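Local coordinates for mitogen-activated protein kinase kinase kinase 7 interacting protein 1 (Anopheles gambiae, PDB 2IRM) that probably acts as an adapter that binds the kinase TAK1 and triggers its autophosphorylation, using a domain with the PP2C phosphatase fold, at residues A[20-25]-A[34-39]; A[114-119]-A[143-148]; A[195-200]-A[255-260]; A[216-221]-A[241-246]; A[302-307]-A[316-321]. All coordinates share one frame; numbering follows the deposited sequence.

Interaction 1 of 5, residues A[20-25]-A[34-39]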
# COMPACT_ATOMS: atom_id res chain seq x y z
N ALA A 20 -8.28 -3.66 -10.38
CA ALA A 20 -7.74 -4.11 -11.66
C ALA A 20 -6.46 -4.89 -11.40
O ALA A 20 -5.61 -4.48 -10.60
CB ALA A 20 -7.51 -2.95 -12.61
N ILE A 21 -6.37 -6.03 -12.07
CA ILE A 21 -5.31 -7.00 -11.86
C ILE A 21 -4.02 -6.53 -12.51
O ILE A 21 -4.06 -5.87 -13.54
CB ILE A 21 -5.75 -8.40 -12.40
CG1 ILE A 21 -4.60 -9.40 -12.43
CG2 ILE A 21 -6.49 -8.27 -13.75
CD1 ILE A 21 -4.32 -10.05 -11.11
N ASN A 22 -2.89 -6.85 -11.90
CA ASN A 22 -1.58 -6.41 -12.39
C ASN A 22 -1.36 -6.79 -13.86
O ASN A 22 -1.87 -7.81 -14.33
CB ASN A 22 -0.45 -6.94 -11.51
CG ASN A 22 -0.27 -8.45 -11.62
OD1 ASN A 22 0.27 -8.95 -12.61
ND2 ASN A 22 -0.70 -9.17 -10.60
N GLN A 23 -0.61 -5.96 -14.57
CA GLN A 23 -0.34 -6.20 -15.98
C GLN A 23 1.10 -5.93 -16.37
O GLN A 23 1.74 -5.03 -15.83
CB GLN A 23 -1.25 -5.35 -16.85
CG GLN A 23 -2.69 -5.81 -16.90
CD GLN A 23 -3.53 -5.01 -17.87
OE1 GLN A 23 -4.61 -5.43 -18.25
NE2 GLN A 23 -3.05 -3.84 -18.27
N ILE A 24 1.60 -6.72 -17.32
CA ILE A 24 2.82 -6.38 -18.03
C ILE A 24 2.41 -5.95 -19.44
O ILE A 24 1.79 -6.72 -20.18
CB ILE A 24 3.86 -7.54 -18.03
CG1 ILE A 24 4.59 -7.60 -16.68
CG2 ILE A 24 4.89 -7.37 -19.16
CD1 ILE A 24 5.56 -8.78 -16.51
N TYR A 25 2.73 -4.70 -19.79
CA TYR A 25 2.41 -4.15 -21.10
C TYR A 25 3.41 -4.63 -22.16
O TYR A 25 4.61 -4.43 -22.01
CB TYR A 25 2.42 -2.61 -21.07
CG TYR A 25 1.48 -1.93 -20.09
CD1 TYR A 25 0.26 -2.49 -19.73
CD2 TYR A 25 1.80 -0.67 -19.56
CE1 TYR A 25 -0.60 -1.84 -18.85
CE2 TYR A 25 0.95 -0.02 -18.68
CZ TYR A 25 -0.25 -0.61 -18.33
OH TYR A 25 -1.10 0.04 -17.47
N GLY A 34 -1.91 -10.85 -14.68
CA GLY A 34 -1.56 -11.93 -13.76
C GLY A 34 -2.75 -12.82 -13.42
O GLY A 34 -3.82 -12.72 -14.04
N TYR A 35 -2.54 -13.69 -12.44
CA TYR A 35 -3.57 -14.60 -11.95
C TYR A 35 -3.80 -14.27 -10.48
O TYR A 35 -4.90 -13.91 -10.06
CB TYR A 35 -3.09 -16.05 -12.10
CG TYR A 35 -3.91 -17.11 -11.39
CD1 TYR A 35 -5.26 -17.30 -11.70
CD2 TYR A 35 -3.33 -17.94 -10.43
CE1 TYR A 35 -6.02 -18.29 -11.05
CE2 TYR A 35 -4.07 -18.93 -9.78
CZ TYR A 35 -5.42 -19.09 -10.10
OH TYR A 35 -6.16 -20.07 -9.46
N GLU A 36 -2.71 -14.40 -9.72
CA GLU A 36 -2.62 -14.01 -8.34
C GLU A 36 -2.71 -12.50 -8.22
O GLU A 36 -1.93 -11.78 -8.85
CB GLU A 36 -1.26 -14.47 -7.78
CG GLU A 36 -0.15 -14.74 -8.86
CD GLU A 36 0.53 -13.47 -9.42
OE1 GLU A 36 1.04 -12.64 -8.62
OE2 GLU A 36 0.59 -13.33 -10.67
N SER A 37 -3.67 -12.00 -7.44
CA SER A 37 -3.59 -10.61 -6.98
C SER A 37 -2.59 -10.58 -5.85
O SER A 37 -2.51 -11.52 -5.06
CB SER A 37 -4.94 -10.07 -6.49
OG SER A 37 -4.88 -8.67 -6.26
N ARG A 38 -1.80 -9.52 -5.81
CA ARG A 38 -0.86 -9.32 -4.71
C ARG A 38 -1.44 -8.36 -3.67
O ARG A 38 -0.89 -8.22 -2.58
CB ARG A 38 0.48 -8.80 -5.25
CG ARG A 38 1.25 -9.78 -6.15
CD ARG A 38 2.38 -10.46 -5.37
NE ARG A 38 3.23 -11.31 -6.21
CZ ARG A 38 4.26 -10.87 -6.93
NH1 ARG A 38 4.58 -9.58 -6.95
NH2 ARG A 38 4.98 -11.73 -7.64
N ASP A 39 -2.55 -7.70 -4.01
CA ASP A 39 -3.27 -6.84 -3.07
C ASP A 39 -4.26 -7.63 -2.21
O ASP A 39 -5.08 -8.40 -2.71
CB ASP A 39 -4.03 -5.76 -3.84
CG ASP A 39 -3.18 -4.53 -4.15
OD1 ASP A 39 -1.99 -4.44 -3.74
OD2 ASP A 39 -3.73 -3.62 -4.81
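Ile21 and Asn22 meet the backbone of Gly34 to Ser37 where the chain leaves one sheet of the PP2C beta sandwich for the other: strand 15-25 and its partner 31-33 belong to the first sheet, and strand 39-45 opens the second. The one hydrogen bond between the segments is a backbone bond, from Gly34 N to Asn22 O at 3.1 Å with an N-H...O angle of 156°. It follows on from the Ile24 to Cys32 backbone pairing, consistent with the antiparallel ladder running on past the end of strand 31-33. Apolar contact comes from Ile21. Its CG1 is anti to the backbone N (chi1 170°) and approaches Gly34 O at 3.8 Å; CD1 then rests against the backbone, 3.7 Å from Glu36 O, so across this contact the methyl meets backbone carbonyls. Asn22 adds a polar approach, with ND2 3.4 Å from Glu36 O. Charge acts within 34-39 itself: Glu36 OE1 lies 3.5 Å from Arg38 NE but well out of the guanidinium plane, so the attraction is purely electrostatic and no N-H points at the oxygen. Strand 344-354 backs the contact through Asp347, whose carboxylate ties both segments together: OD1 takes the hydrogen bond of Asn22 N, and OD2 that of Arg38 N.

Interaction 2 of 5, residues A[114-119]-A[143-148]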
# COMPACT_ATOMS: atom_id res chain seq x y z
N ALA A 114 19.52 -18.21 7.40
CA ALA A 114 20.54 -19.13 7.89
C ALA A 114 20.87 -20.17 6.84
O ALA A 114 21.92 -20.80 6.90
CB ALA A 114 20.08 -19.80 9.17
N THR A 115 19.95 -20.35 5.89
CA THR A 115 20.18 -21.22 4.74
C THR A 115 20.96 -20.46 3.66
O THR A 115 21.91 -20.99 3.10
CB THR A 115 18.86 -21.84 4.18
OG1 THR A 115 18.27 -22.68 5.18
CG2 THR A 115 19.11 -22.69 2.94
N LYS A 116 20.58 -19.21 3.40
CA LYS A 116 21.33 -18.39 2.45
C LYS A 116 22.78 -18.28 2.89
O LYS A 116 23.69 -18.69 2.16
CB LYS A 116 20.73 -17.00 2.30
CG LYS A 116 21.42 -16.15 1.22
CD LYS A 116 21.40 -14.64 1.54
CE LYS A 116 22.40 -14.27 2.64
NZ LYS A 116 22.08 -12.96 3.27
N THR A 117 23.00 -17.75 4.09
CA THR A 117 24.35 -17.59 4.62
C THR A 117 25.12 -18.91 4.67
O THR A 117 26.33 -18.92 4.50
CB THR A 117 24.38 -16.88 6.01
OG1 THR A 117 25.74 -16.81 6.46
CG2 THR A 117 23.56 -17.62 7.05
N ALA A 118 24.41 -20.01 4.89
CA ALA A 118 25.02 -21.33 4.90
C ALA A 118 25.67 -21.67 3.56
O ALA A 118 26.82 -22.12 3.53
CB ALA A 118 23.99 -22.38 5.26
N ILE A 119 24.95 -21.42 2.47
CA ILE A 119 25.45 -21.74 1.13
C ILE A 119 26.43 -20.67 0.63
O ILE A 119 27.34 -20.96 -0.15
CB ILE A 119 24.30 -22.02 0.09
CG1 ILE A 119 24.11 -20.88 -0.92
CG2 ILE A 119 22.99 -22.38 0.77
CD1 ILE A 119 24.74 -21.16 -2.29
N LYS A 143 21.88 -22.08 -8.64
CA LYS A 143 20.79 -21.18 -9.08
C LYS A 143 19.75 -20.93 -7.99
O LYS A 143 19.20 -19.84 -7.89
CB LYS A 143 20.13 -21.77 -10.33
CG LYS A 143 18.70 -21.31 -10.60
CD LYS A 143 18.00 -22.28 -11.53
CE LYS A 143 16.52 -21.96 -11.68
NZ LYS A 143 15.86 -22.97 -12.57
N LEU A 144 19.48 -21.96 -7.19
CA LEU A 144 18.48 -21.88 -6.12
C LEU A 144 18.84 -20.80 -5.10
O LEU A 144 18.02 -20.44 -4.25
CB LEU A 144 18.31 -23.25 -5.45
CG LEU A 144 17.52 -24.29 -6.28
CD1 LEU A 144 18.16 -25.68 -6.23
CD2 LEU A 144 16.04 -24.33 -5.88
N ASP A 145 20.06 -20.27 -5.21
CA ASP A 145 20.50 -19.13 -4.41
C ASP A 145 19.72 -17.85 -4.77
O ASP A 145 19.44 -17.02 -3.90
CB ASP A 145 22.00 -18.92 -4.61
CG ASP A 145 22.61 -18.05 -3.55
OD1 ASP A 145 22.60 -18.44 -2.36
OD2 ASP A 145 23.12 -16.96 -3.90
N SER A 146 19.41 -17.69 -6.05
CA SER A 146 18.54 -16.62 -6.53
C SER A 146 17.15 -16.84 -5.98
O SER A 146 16.55 -15.93 -5.40
CB SER A 146 18.48 -16.58 -8.06
OG SER A 146 19.78 -16.49 -8.63
N LEU A 147 16.64 -18.06 -6.14
CA LEU A 147 15.36 -18.47 -5.57
C LEU A 147 15.33 -18.21 -4.07
O LEU A 147 14.33 -17.72 -3.53
CB LEU A 147 15.08 -19.96 -5.84
CG LEU A 147 14.59 -20.39 -7.23
CD1 LEU A 147 13.47 -19.45 -7.73
CD2 LEU A 147 15.73 -20.50 -8.27
N ASN A 148 16.45 -18.50 -3.42
CA ASN A 148 16.60 -18.28 -1.99
C ASN A 148 16.43 -16.82 -1.59
O ASN A 148 16.01 -16.53 -0.48
CB ASN A 148 17.95 -18.81 -1.50
CG ASN A 148 17.83 -19.53 -0.16
OD1 ASN A 148 17.67 -18.91 0.88
ND2 ASN A 148 17.93 -20.85 -0.20
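Asn148 and Asp145 bring the flat groups, an amide and a carboxylate, which helix 144-148 presents to Thr115, Lys116 and Ile119 of helix 110-121. The two ends of the amide meet different residues. ND2 touches the methyl CG2 of Thr115 at 3.8 Å, the two side chains crossing at about a right angle, while OD1 lies 3.9 Å from Lys116 CB and equally far from Lys116 N. The carboxylate leads with one oxygen: Asp145 OD1 lies against CG1 and CD1 of Ile119, 3.5 Å from CD1. Asp145 CG, anti to the backbone N (chi1 -163°), carries the carboxylate across to Ile119. No hydrogen bond joins the segments; the contact is van der Waals, polar atoms against aliphatic ones. Lys116 takes part through CB and, more distantly, CG. Bends at chi2 and chi3 carry the rest of its chain off, and NZ makes a salt bridge with Asp240. Thr115 OG1 bonds back to Pro111 O in its own helix, leaving CG2 to face Asn148. The segment axes approach to 10.3 Å, and their directions run 148° apart. Asp145 and Asn148, spaced i, i+3, and Thr115 and Ile119, spaced i, i+4, put the contacts on one side of each helix, in a splayed, roughly antiparallel helix pair at the chain's periphery.

Interaction 3 of 5, residues A[195-200]-A[255-260]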
# COMPACT_ATOMS: atom_id res chain seq x y z
N VAL A 195 1.07 8.70 5.23
CA VAL A 195 2.39 9.25 4.93
C VAL A 195 3.09 8.29 3.98
O VAL A 195 3.33 7.14 4.33
CB VAL A 195 3.23 9.50 6.21
CG1 VAL A 195 4.71 9.51 5.90
CG2 VAL A 195 2.80 10.79 6.90
N ASP A 196 3.38 8.77 2.78
CA ASP A 196 4.05 7.98 1.76
C ASP A 196 5.45 7.64 2.19
O ASP A 196 6.26 8.54 2.45
CB ASP A 196 4.08 8.74 0.45
CG ASP A 196 2.70 9.03 -0.07
OD1 ASP A 196 1.90 8.06 -0.19
OD2 ASP A 196 2.41 10.21 -0.37
N HIS A 197 5.73 6.34 2.30
CA HIS A 197 7.07 5.91 2.65
C HIS A 197 7.78 5.42 1.40
O HIS A 197 8.05 4.23 1.27
CB HIS A 197 7.05 4.83 3.73
CG HIS A 197 6.53 5.31 5.04
ND1 HIS A 197 5.57 4.62 5.76
CD2 HIS A 197 6.82 6.42 5.77
CE1 HIS A 197 5.30 5.28 6.87
NE2 HIS A 197 6.05 6.38 6.90
N ASN A 198 8.09 6.38 0.52
CA ASN A 198 8.82 6.15 -0.73
C ASN A 198 9.46 7.45 -1.23
O ASN A 198 9.42 8.47 -0.55
CB ASN A 198 7.88 5.62 -1.79
CG ASN A 198 6.63 6.44 -1.91
OD1 ASN A 198 5.52 5.90 -1.88
ND2 ASN A 198 6.78 7.76 -2.02
N LEU A 199 10.02 7.42 -2.43
CA LEU A 199 10.75 8.58 -2.91
C LEU A 199 9.88 9.77 -3.31
O LEU A 199 10.40 10.86 -3.58
CB LEU A 199 11.70 8.19 -4.03
CG LEU A 199 13.15 7.94 -3.63
CD1 LEU A 199 13.29 7.62 -2.16
CD2 LEU A 199 13.75 6.83 -4.49
N LEU A 200 8.56 9.59 -3.34
CA LEU A 200 7.64 10.71 -3.52
C LEU A 200 7.69 11.64 -2.31
O LEU A 200 7.22 12.77 -2.40
CB LEU A 200 6.20 10.25 -3.67
CG LEU A 200 5.72 9.37 -4.82
CD1 LEU A 200 4.30 8.92 -4.56
CD2 LEU A 200 5.81 10.12 -6.11
N GLU A 255 9.03 1.52 10.52
CA GLU A 255 8.50 2.54 11.41
C GLU A 255 7.23 3.13 10.83
O GLU A 255 7.27 4.17 10.17
CB GLU A 255 9.56 3.60 11.66
CG GLU A 255 9.25 4.44 12.87
CD GLU A 255 10.38 4.43 13.87
OE1 GLU A 255 10.14 4.80 15.05
OE2 GLU A 255 11.52 4.04 13.48
N PRO A 256 6.08 2.46 11.06
CA PRO A 256 4.79 2.84 10.50
C PRO A 256 4.30 4.13 11.11
O PRO A 256 4.82 4.55 12.13
CB PRO A 256 3.89 1.70 10.94
CG PRO A 256 4.52 1.18 12.16
CD PRO A 256 5.97 1.24 11.88
N GLU A 257 3.31 4.74 10.48
CA GLU A 257 2.77 6.01 10.95
C GLU A 257 1.33 5.82 11.44
O GLU A 257 0.52 5.19 10.75
CB GLU A 257 2.79 7.05 9.83
CG GLU A 257 2.88 8.49 10.32
CD GLU A 257 4.31 8.98 10.42
OE1 GLU A 257 4.58 9.81 11.32
OE2 GLU A 257 5.16 8.53 9.61
N ILE A 258 1.04 6.36 12.63
CA ILE A 258 -0.26 6.19 13.25
C ILE A 258 -0.91 7.51 13.66
O ILE A 258 -0.41 8.23 14.52
CB ILE A 258 -0.19 5.23 14.46
CG1 ILE A 258 -0.01 3.80 13.97
CG2 ILE A 258 -1.47 5.31 15.29
CD1 ILE A 258 0.57 2.90 14.99
N VAL A 259 -2.05 7.80 13.04
CA VAL A 259 -2.81 9.01 13.33
C VAL A 259 -4.09 8.64 14.07
O VAL A 259 -4.79 7.70 13.69
CB VAL A 259 -3.12 9.81 12.04
CG1 VAL A 259 -3.40 11.28 12.39
CG2 VAL A 259 -1.95 9.71 11.04
N GLY A 260 -4.39 9.38 15.13
CA GLY A 260 -5.31 8.89 16.14
C GLY A 260 -6.47 9.74 16.59
O GLY A 260 -6.29 10.80 17.17
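Glu257 OE2 is the polar atom on which this contact converges: NE2 of His197 lies 3.6 Å from it, and CG1 of Val195 comes up at 3.9 Å. The oxygen sits at the edge of the imidazole, near the ring plane, while the carboxylate plane is turned 34° against the ring. Glu257 CG, anti to the backbone N (chi1 -153°), comes 4.1 Å from Val195 CG2; the bend at chi2 (92°) then turns CD, and with it the carboxylate, to the ring. Elsewhere on the imidazole, CE1 of His197 approaches Glu255 O obliquely at 4.0 Å; that carbonyl is hydrogen-bonded to Arg227 NH1. The rotation of the ring is set at ND1, which accepts a hydrogen bond from Gly173 N, and Val195 O lies over the centre of one face. The contact links the two sheets of the PP2C beta sandwich. Loop 195-200 follows the edge strand 189-192 of one sheet and precedes helix 202-209. Segment 255-260 enters strand 257-263 of the other sheet and pairs with 166-172 through Glu257 to Asn171 and Val259 to Leu169. Helix 87-108 packs here as well, with Phe98 against Pro256 and Arg95 against Ile258.

Interaction 4 of 5, residues A[216-221]-A[241-246]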
# COMPACT_ATOMS: atom_id res chain seq x y z
N GLN A 216 19.93 7.71 -8.54
CA GLN A 216 20.37 6.82 -9.60
C GLN A 216 20.39 5.35 -9.19
O GLN A 216 20.31 4.46 -10.03
CB GLN A 216 21.74 7.26 -10.12
CG GLN A 216 21.68 8.40 -11.17
CD GLN A 216 21.73 9.83 -10.59
OE1 GLN A 216 22.54 10.65 -11.01
NE2 GLN A 216 20.85 10.13 -9.63
N ASN A 217 20.47 5.10 -7.88
CA ASN A 217 20.38 3.74 -7.35
C ASN A 217 18.99 3.13 -7.54
O ASN A 217 18.83 1.92 -7.46
CB ASN A 217 20.77 3.70 -5.87
CG ASN A 217 22.23 4.03 -5.66
OD1 ASN A 217 23.09 3.55 -6.39
ND2 ASN A 217 22.53 4.85 -4.65
N PHE A 218 18.00 3.98 -7.82
CA PHE A 218 16.62 3.52 -7.96
C PHE A 218 16.04 3.59 -9.39
O PHE A 218 14.82 3.49 -9.57
CB PHE A 218 15.70 4.26 -6.97
CG PHE A 218 16.05 4.02 -5.53
CD1 PHE A 218 16.88 4.90 -4.85
CD2 PHE A 218 15.55 2.92 -4.86
CE1 PHE A 218 17.21 4.69 -3.52
CE2 PHE A 218 15.88 2.69 -3.53
CZ PHE A 218 16.71 3.59 -2.86
N GLU A 219 16.90 3.75 -10.39
CA GLU A 219 16.47 3.66 -11.80
C GLU A 219 15.98 2.26 -12.07
O GLU A 219 16.51 1.29 -11.53
CB GLU A 219 17.61 3.99 -12.77
CG GLU A 219 18.10 5.44 -12.71
CD GLU A 219 18.89 5.86 -13.94
OE1 GLU A 219 18.65 5.30 -15.04
OE2 GLU A 219 19.76 6.76 -13.83
N GLY A 220 14.94 2.13 -12.88
CA GLY A 220 14.45 0.81 -13.27
C GLY A 220 13.65 0.09 -12.20
O GLY A 220 12.89 -0.82 -12.52
N VAL A 221 13.82 0.48 -10.94
CA VAL A 221 12.98 -0.05 -9.86
C VAL A 221 11.73 0.81 -9.64
O VAL A 221 11.83 1.93 -9.15
CB VAL A 221 13.79 -0.40 -8.53
CG1 VAL A 221 15.16 0.25 -8.49
CG2 VAL A 221 13.00 -0.10 -7.27
N CYS A 241 21.52 -7.02 -1.85
CA CYS A 241 21.24 -6.13 -2.97
C CYS A 241 22.63 -5.81 -3.50
O CYS A 241 23.49 -5.34 -2.76
CB CYS A 241 20.15 -5.12 -2.60
SG CYS A 241 18.76 -5.06 -3.75
N ASN A 242 22.85 -6.07 -4.79
CA ASN A 242 23.10 -5.01 -5.75
C ASN A 242 22.06 -3.90 -5.64
O ASN A 242 20.86 -4.15 -5.72
CB ASN A 242 22.94 -5.86 -7.01
CG ASN A 242 21.48 -6.14 -7.33
OD1 ASN A 242 20.79 -6.82 -6.58
ND2 ASN A 242 21.02 -5.62 -8.46
N PHE A 243 22.53 -2.67 -5.46
CA PHE A 243 21.71 -1.49 -5.71
C PHE A 243 20.89 -1.10 -4.48
O PHE A 243 20.09 -0.17 -4.53
CB PHE A 243 20.64 -1.80 -6.76
CG PHE A 243 19.24 -1.79 -6.21
CD1 PHE A 243 18.54 -2.98 -6.04
CD2 PHE A 243 18.62 -0.60 -5.88
CE1 PHE A 243 17.25 -2.97 -5.54
CE2 PHE A 243 17.33 -0.59 -5.38
CZ PHE A 243 16.65 -1.78 -5.21
N LEU A 244 21.11 -1.81 -3.38
CA LEU A 244 20.83 -1.27 -2.06
C LEU A 244 22.19 -1.29 -1.36
O LEU A 244 22.31 -0.89 -0.20
CB LEU A 244 19.82 -2.11 -1.27
CG LEU A 244 18.38 -1.61 -1.27
CD1 LEU A 244 17.73 -1.85 0.09
CD2 LEU A 244 18.32 -0.14 -1.65
N SER A 245 23.21 -1.76 -2.07
CA SER A 245 24.46 -2.21 -1.43
C SER A 245 25.47 -1.10 -1.08
O SER A 245 26.33 -1.30 -0.21
CB SER A 245 25.14 -3.33 -2.24
OG SER A 245 25.22 -3.01 -3.62
N SER A 246 25.37 0.05 -1.73
CA SER A 246 26.24 1.18 -1.41
C SER A 246 25.91 1.83 -0.06
O SER A 246 26.76 2.49 0.52
CB SER A 246 26.24 2.23 -2.52
OG SER A 246 24.94 2.75 -2.75
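Phe218 and Phe243 are brought together by their first torsions: Phe218 sets CG anti to its carbonyl carbon (chi1 -62°), whereas Phe243, with chi1 112°, brings its ring up to Phe218 and Val221. The rings form an offset edge-to-face pair, the edge of Phe243 directed at the face of Phe218, with centroids 6.0 Å apart and planes at 86°. CE2 of Phe243 does the touching, 4.0 Å from Phe218 CD2. The same CE2 also receives CG1 of Val221 at 3.9 Å, the two side chains meeting tip to tip, and the carbonyl oxygen of Asn217 comes up obliquely beside CD2. Both segments are largely loop, with 216-217 in a short 3-10 turn; they flank strand 229-230 and helix 232-235, in a region that probably corresponds to the flap of PP2C phosphatases. Leu244 extends the apolar cluster in two directions: its CD2 reaches Phe218 CE2 at 4.2 Å, and its CG stands 4.3 Å above the plane of its neighbour Phe243, toward the rim. Beyond the two segments, Leu244 rests on Tyr224 and Pro251, and Phe218 packs against Leu199. The turn carrying Phe243 is pinned by a hydrogen bond from Phe243 N to Ser245 OG, 3.3 Å long.

Interaction 5 of 5, residues A[302-307]-A[316-321]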
# COMPACT_ATOMS: atom_id res chain seq x y z
N SER A 302 -15.62 12.15 -7.63
CA SER A 302 -16.71 13.10 -7.36
C SER A 302 -17.54 13.36 -8.60
O SER A 302 -18.70 13.77 -8.50
CB SER A 302 -16.18 14.41 -6.78
OG SER A 302 -15.68 15.27 -7.80
N GLU A 303 -16.95 13.11 -9.77
CA GLU A 303 -17.68 13.15 -11.04
C GLU A 303 -18.49 11.87 -11.21
O GLU A 303 -19.51 11.84 -11.90
CB GLU A 303 -16.74 13.36 -12.23
CG GLU A 303 -16.29 14.80 -12.41
CD GLU A 303 -15.31 14.98 -13.57
OE1 GLU A 303 -15.44 16.00 -14.28
OE2 GLU A 303 -14.43 14.13 -13.77
N GLU A 304 -18.02 10.80 -10.56
CA GLU A 304 -18.64 9.49 -10.69
C GLU A 304 -19.90 9.28 -9.82
O GLU A 304 -20.79 8.53 -10.22
CB GLU A 304 -17.60 8.38 -10.44
CG GLU A 304 -17.93 7.04 -11.10
CD GLU A 304 -18.02 7.14 -12.61
OE1 GLU A 304 -19.06 6.74 -13.17
OE2 GLU A 304 -17.05 7.61 -13.24
N PHE A 305 -19.97 9.94 -8.66
CA PHE A 305 -21.19 9.85 -7.82
C PHE A 305 -22.30 10.87 -8.16
O PHE A 305 -23.28 11.00 -7.42
CB PHE A 305 -20.91 9.67 -6.30
CG PHE A 305 -20.35 10.89 -5.56
CD1 PHE A 305 -19.81 10.73 -4.28
CD2 PHE A 305 -20.36 12.18 -6.11
CE1 PHE A 305 -19.29 11.82 -3.56
CE2 PHE A 305 -19.84 13.28 -5.40
CZ PHE A 305 -19.31 13.09 -4.12
N GLN A 306 -22.14 11.56 -9.29
CA GLN A 306 -23.24 12.26 -9.96
C GLN A 306 -23.76 11.35 -11.07
O GLN A 306 -24.89 11.50 -11.53
CB GLN A 306 -22.75 13.56 -10.60
CG GLN A 306 -22.29 14.65 -9.64
CD GLN A 306 -21.85 15.91 -10.37
OE1 GLN A 306 -22.67 16.60 -10.99
NE2 GLN A 306 -20.56 16.22 -10.31
N ASN A 307 -22.91 10.40 -11.47
CA ASN A 307 -23.13 9.58 -12.65
C ASN A 307 -23.52 8.12 -12.36
O ASN A 307 -24.18 7.48 -13.18
CB ASN A 307 -21.88 9.63 -13.54
CG ASN A 307 -22.14 9.13 -14.94
OD1 ASN A 307 -21.54 8.14 -15.37
ND2 ASN A 307 -23.03 9.80 -15.66
N GLN A 316 -15.36 0.84 -9.20
CA GLN A 316 -14.88 0.10 -10.37
C GLN A 316 -14.79 0.91 -11.66
O GLN A 316 -14.05 0.55 -12.57
CB GLN A 316 -15.71 -1.17 -10.63
CG GLN A 316 -15.08 -2.45 -10.08
CD GLN A 316 -13.72 -2.78 -10.70
OE1 GLN A 316 -13.17 -2.02 -11.50
NE2 GLN A 316 -13.18 -3.94 -10.34
N SER A 317 -15.54 2.01 -11.73
CA SER A 317 -15.52 2.87 -12.90
C SER A 317 -14.28 3.76 -12.86
O SER A 317 -13.62 3.99 -13.87
CB SER A 317 -16.80 3.71 -12.97
OG SER A 317 -17.03 4.19 -14.28
N VAL A 318 -13.97 4.26 -11.66
CA VAL A 318 -12.82 5.13 -11.46
C VAL A 318 -11.52 4.38 -11.71
O VAL A 318 -10.65 4.87 -12.44
CB VAL A 318 -12.84 5.75 -10.06
CG1 VAL A 318 -11.50 6.40 -9.74
CG2 VAL A 318 -13.98 6.77 -9.95
N VAL A 319 -11.41 3.20 -11.11
CA VAL A 319 -10.27 2.34 -11.36
C VAL A 319 -10.13 2.09 -12.85
O VAL A 319 -9.07 2.28 -13.43
CB VAL A 319 -10.38 1.02 -10.58
CG1 VAL A 319 -9.48 -0.05 -11.19
CG2 VAL A 319 -10.00 1.24 -9.14
N HIS A 320 -11.23 1.70 -13.49
CA HIS A 320 -11.19 1.35 -14.89
C HIS A 320 -10.74 2.51 -15.79
O HIS A 320 -10.09 2.28 -16.81
CB HIS A 320 -12.52 0.76 -15.35
CG HIS A 320 -12.46 0.15 -16.72
ND1 HIS A 320 -13.42 0.38 -17.68
CD2 HIS A 320 -11.53 -0.65 -17.29
CE1 HIS A 320 -13.10 -0.27 -18.78
NE2 HIS A 320 -11.95 -0.90 -18.58
N ARG A 321 -11.07 3.74 -15.40
CA ARG A 321 -10.57 4.92 -16.11
C ARG A 321 -9.06 4.96 -16.05
O ARG A 321 -8.39 4.93 -17.09
CB ARG A 321 -11.10 6.21 -15.48
CG ARG A 321 -12.54 6.56 -15.79
CD ARG A 321 -12.63 8.07 -15.93
NE ARG A 321 -13.72 8.65 -15.16
CZ ARG A 321 -13.92 9.96 -15.01
NH1 ARG A 321 -13.09 10.83 -15.58
NH2 ARG A 321 -14.94 10.40 -14.29
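Arg321 NH2 faces two carboxylates, Glu304 OE2 at 3.7 Å and Glu303 OE2 at 3.8 Å, in a salt-bridge network between the end of helix 292-304 and helix 311-334. Both bridges are long. Each oxygen lies at the edge of the guanidinium, but the groups are turned differently: the Glu304 carboxylate is almost perpendicular to it (80°), that of Glu303 only 32° away. Glu303 arrives extended beyond CG and crosses Arg321 at about a right angle; Glu304 slides past it in the opposite direction. A bend at chi2 (61°) in Glu304 also leads its carboxylate to Ser317, with OE1 3.4 Å from OG. Nearer the backbone, Glu304 CB packs on Val318 CG2 at 4.0 Å. Val318 in turn is lodged against Leu297 and Ile301 of helix 292-304 and Leu350 of strand 344-354, while Arg321 lies on Met300. Within helix 311-334, Arg321 N donates to Ser317 O at 3.0 Å.

Overall arrangement
From the N terminus, interaction 1 closes a short loop of eight residues as the chain passes from one sheet to the other. Interaction 2 follows, bringing two peripheral helices together across a linker that is largely unmodelled (125-139). Interaction 3 closes the longest loop, 54 residues, joining the loop after strand 189-192 to the start of strand 257-263; interaction 4 lies wholly within that interval and touches interaction 3 where Leu199 packs on Phe218. Interaction 5 then closes another interval of eight residues, around the turn from helix 292-304 into helix 311-334. No loops cross. Interactions 1 and 5, far apart in sequence, meet where Ala20 CB packs on Val319 CG1 at 3.8 Å, setting helix 311-334 against strand 15-25.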